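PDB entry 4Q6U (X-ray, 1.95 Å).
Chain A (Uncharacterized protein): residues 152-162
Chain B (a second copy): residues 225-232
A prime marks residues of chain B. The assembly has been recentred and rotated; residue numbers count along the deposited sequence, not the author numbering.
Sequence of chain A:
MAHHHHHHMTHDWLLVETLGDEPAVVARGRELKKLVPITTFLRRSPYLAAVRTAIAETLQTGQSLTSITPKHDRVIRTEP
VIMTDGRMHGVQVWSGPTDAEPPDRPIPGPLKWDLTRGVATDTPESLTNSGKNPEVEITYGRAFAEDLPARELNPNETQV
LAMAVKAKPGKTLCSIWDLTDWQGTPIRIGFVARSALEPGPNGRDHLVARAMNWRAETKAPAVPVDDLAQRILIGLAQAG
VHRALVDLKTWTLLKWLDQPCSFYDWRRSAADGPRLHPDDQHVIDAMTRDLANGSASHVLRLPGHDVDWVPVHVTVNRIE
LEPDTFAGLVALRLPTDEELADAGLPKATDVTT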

# COMPACT_ATOMS: atom_id res chain seq x y z
N GLU A 152 10.10 -5.02 5.43
CA GLU A 152 9.29 -3.82 5.58
C GLU A 152 9.39 -2.90 4.36
O GLU A 152 10.49 -2.64 3.88
CB GLU A 152 9.71 -3.05 6.84
CG GLU A 152 9.42 -3.76 8.14
CD GLU A 152 9.83 -2.94 9.35
OE1 GLU A 152 11.00 -3.03 9.76
OE2 GLU A 152 8.97 -2.19 9.88
N LEU A 153 8.25 -2.40 3.89
CA LEU A 153 8.23 -1.50 2.74
C LEU A 153 7.84 -0.08 3.14
O LEU A 153 7.10 0.12 4.11
CB LEU A 153 7.24 -2.02 1.68
CG LEU A 153 7.48 -3.44 1.16
CD1 LEU A 153 6.44 -3.82 0.11
CD2 LEU A 153 8.86 -3.53 0.60
N ASN A 154 8.31 0.91 2.38
CA ASN A 154 8.07 2.30 2.74
C ASN A 154 7.73 3.21 1.55
O ASN A 154 7.99 2.86 0.40
CB ASN A 154 9.31 2.84 3.47
CG ASN A 154 9.25 2.61 4.96
OD1 ASN A 154 8.42 3.20 5.65
ND2 ASN A 154 10.10 1.73 5.46
N PRO A 155 7.16 4.41 1.82
CA PRO A 155 6.75 5.25 0.69
C PRO A 155 7.92 5.75 -0.15
O PRO A 155 8.98 6.12 0.37
CB PRO A 155 5.99 6.41 1.36
CG PRO A 155 6.51 6.46 2.74
CD PRO A 155 6.83 5.03 3.11
N ASN A 156 7.70 5.72 -1.47
CA ASN A 156 8.69 6.08 -2.49
C ASN A 156 9.94 5.22 -2.47
O ASN A 156 10.94 5.57 -3.08
CB ASN A 156 9.07 7.55 -2.36
CG ASN A 156 7.89 8.47 -2.60
OD1 ASN A 156 7.52 9.26 -1.74
ND2 ASN A 156 7.27 8.33 -3.77
N GLU A 157 9.87 4.06 -1.84
CA GLU A 157 10.99 3.12 -1.89
C GLU A 157 11.19 2.64 -3.34
O GLU A 157 12.30 2.32 -3.75
CB GLU A 157 10.74 1.94 -0.94
CG GLU A 157 11.89 0.93 -0.89
CD GLU A 157 11.88 0.07 0.37
OE1 GLU A 157 12.90 -0.59 0.66
OE2 GLU A 157 10.85 0.05 1.08
N THR A 158 10.11 2.60 -4.11
CA THR A 158 10.18 2.30 -5.53
C THR A 158 11.17 3.23 -6.25
O THR A 158 11.98 2.78 -7.06
CB THR A 158 8.79 2.39 -6.19
OG1 THR A 158 7.93 1.41 -5.60
CG2 THR A 158 8.90 2.12 -7.68
N GLN A 159 11.11 4.52 -5.92
CA GLN A 159 11.99 5.54 -6.51
C GLN A 159 13.43 5.40 -6.05
O GLN A 159 14.36 5.67 -6.82
CB GLN A 159 11.50 6.95 -6.16
CG GLN A 159 10.27 7.42 -6.97
CD GLN A 159 9.08 6.49 -6.81
OE1 GLN A 159 8.59 6.27 -5.70
NE2 GLN A 159 8.62 5.92 -7.93
N VAL A 160 13.63 4.99 -4.80
CA VAL A 160 14.98 4.70 -4.32
C VAL A 160 15.54 3.53 -5.10
O VAL A 160 16.68 3.58 -5.56
CB VAL A 160 14.99 4.41 -2.80
CG1 VAL A 160 16.37 3.95 -2.34
CG2 VAL A 160 14.52 5.65 -2.00
N LEU A 161 14.74 2.48 -5.30
CA LEU A 161 15.23 1.32 -6.06
C LEU A 161 15.49 1.69 -7.52
O LEU A 161 16.47 1.23 -8.12
CB LEU A 161 14.23 0.15 -5.96
CG LEU A 161 14.16 -0.39 -4.54
CD1 LEU A 161 12.91 -1.24 -4.37
CD2 LEU A 161 15.40 -1.21 -4.22
N ALA A 162 14.64 2.53 -8.10
CA ALA A 162 14.81 2.94 -9.50
C ALA A 162 16.13 3.71 -9.68
O ALA A 162 16.82 3.56 -10.69
CB ALA A 162 13.64 3.79 -9.97
N VAL B 225 0.48 6.93 -7.90
CA VAL B 225 0.32 5.83 -6.96
C VAL B 225 1.66 5.20 -6.61
O VAL B 225 2.60 5.22 -7.41
CB VAL B 225 -0.62 4.74 -7.51
N ASP B 226 1.75 4.65 -5.40
CA ASP B 226 3.01 4.15 -4.85
C ASP B 226 2.79 2.79 -4.17
O ASP B 226 2.28 2.73 -3.05
CB ASP B 226 3.58 5.18 -3.87
CG ASP B 226 4.92 4.77 -3.28
OD1 ASP B 226 5.80 4.30 -4.03
OD2 ASP B 226 5.08 4.91 -2.05
N ASP B 227 3.16 1.71 -4.86
CA ASP B 227 2.85 0.36 -4.40
C ASP B 227 3.88 -0.63 -4.94
O ASP B 227 3.66 -1.30 -5.95
CB ASP B 227 1.44 -0.05 -4.85
CG ASP B 227 0.89 -1.25 -4.08
OD1 ASP B 227 1.70 -1.97 -3.44
OD2 ASP B 227 -0.35 -1.48 -4.11
N LEU B 228 5.02 -0.70 -4.25
CA LEU B 228 6.11 -1.60 -4.62
C LEU B 228 5.66 -3.06 -4.56
O LEU B 228 5.98 -3.86 -5.44
CB LEU B 228 7.31 -1.34 -3.70
CG LEU B 228 8.59 -2.19 -3.79
CD1 LEU B 228 9.18 -2.16 -5.19
CD2 LEU B 228 9.59 -1.64 -2.79
N ALA B 229 4.91 -3.41 -3.52
CA ALA B 229 4.46 -4.80 -3.37
C ALA B 229 3.61 -5.24 -4.56
O ALA B 229 3.73 -6.36 -5.07
CB ALA B 229 3.70 -4.98 -2.07
N GLN B 230 2.74 -4.35 -5.02
CA GLN B 230 1.89 -4.68 -6.17
C GLN B 230 2.74 -4.85 -7.43
O GLN B 230 2.45 -5.72 -8.24
CB GLN B 230 0.80 -3.61 -6.38
CG GLN B 230 -0.01 -3.75 -7.69
CD GLN B 230 -0.97 -4.96 -7.72
OE1 GLN B 230 -0.79 -5.93 -6.99
NE2 GLN B 230 -1.98 -4.88 -8.59
N ARG B 231 3.80 -4.06 -7.58
CA ARG B 231 4.65 -4.21 -8.75
C ARG B 231 5.40 -5.56 -8.71
O ARG B 231 5.57 -6.22 -9.73
CB ARG B 231 5.62 -3.04 -8.85
CG ARG B 231 4.93 -1.72 -9.21
CD ARG B 231 5.87 -0.52 -9.12
NE ARG B 231 5.24 0.69 -9.63
CZ ARG B 231 5.16 1.01 -10.92
NH1 ARG B 231 5.68 0.21 -11.84
NH2 ARG B 231 4.56 2.13 -11.29
N ILE B 232 5.82 -5.95 -7.52
CA ILE B 232 6.45 -7.25 -7.31
C ILE B 232 5.44 -8.38 -7.60
O ILE B 232 5.73 -9.33 -8.31
CB ILE B 232 7.02 -7.35 -5.87
CG1 ILE B 232 8.17 -6.32 -5.69
CG2 ILE B 232 7.55 -8.75 -5.58
CD1 ILE B 232 8.65 -6.21 -4.27
O HOH W 1 7.36 2.48 -3.29

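A single side chain from the second copy, Asp226′, reaches into the turn that starts a helix of chain A and bonds to its backbone, once directly and once through a water. The direct bond runs from Asn156 N to Asp226′ OD2, 2.8 Å long and nearly straight at 170°. Beside it, water 1 accepts from Thr158 N at 2.9 Å and donates to Asp226′ OD1 at 2.5 Å, so both carboxylate oxygens serve amides at the helix start. Such amides have no partner one turn earlier in the helix, which leaves them free for an acceptor from outside. The same water lies 2.6 Å from Thr158 OG1. Asn156 holds the N-cap position, but its side chain makes no capping bond; instead Asn156 ND2 donates to Gln159 OE1 at 3.1 Å. Asp226′ is poorly ordered, so the fine geometry of its carboxylate deserves some caution.

The turn is type II, from Asn154 to Glu157, closed by Glu157 N to Asn154 O at 3.2 Å. Asn156 occupies its third position with phi/psi of 61/18, the left-handed conformation this turn favours there. The extended side chain of Glu157 reaches Asn154, where Glu157 OE2 accepts from Asn154 N at 3.0 Å, bracing the turn a second time.

Helix 157-162 and helix 228-232 run at 61° to each other, with axes no closer than 11.1 Å. The backbones come nearer around the helix starts, where Thr158 CA and Leu228′ CA are 5.7 Å apart. On the chain B side, Asp227′ caps its own helix: its OD1 accepts from Gln230′ N at 3.0 Å while its CA-to-CB bond points away from chain A. Neighbouring aspartates thus do different work, one within its chain and one across the contact.

Next to this polar site lies an apolar patch centred on Leu228′, which has the largest covered area of any residue here. Leu228′ CD2 meets Leu153 CD2 at 3.9 Å and Leu161 CD1 at 3.7 Å, and also touches the aliphatic Glu157 CG at 3.9 Å. Leu153 extends the patch, its CD1 resting 3.7 Å from Ala229′ CB. Thr158 borders both regions: its OG1 lies 3.4 Å from Leu228′ CB as well as near the water, while its CG2 approaches Arg231′ CD at 4.3 Å, a loose contact at the margin. Together the two stretches bury 426 Å², counting both sides.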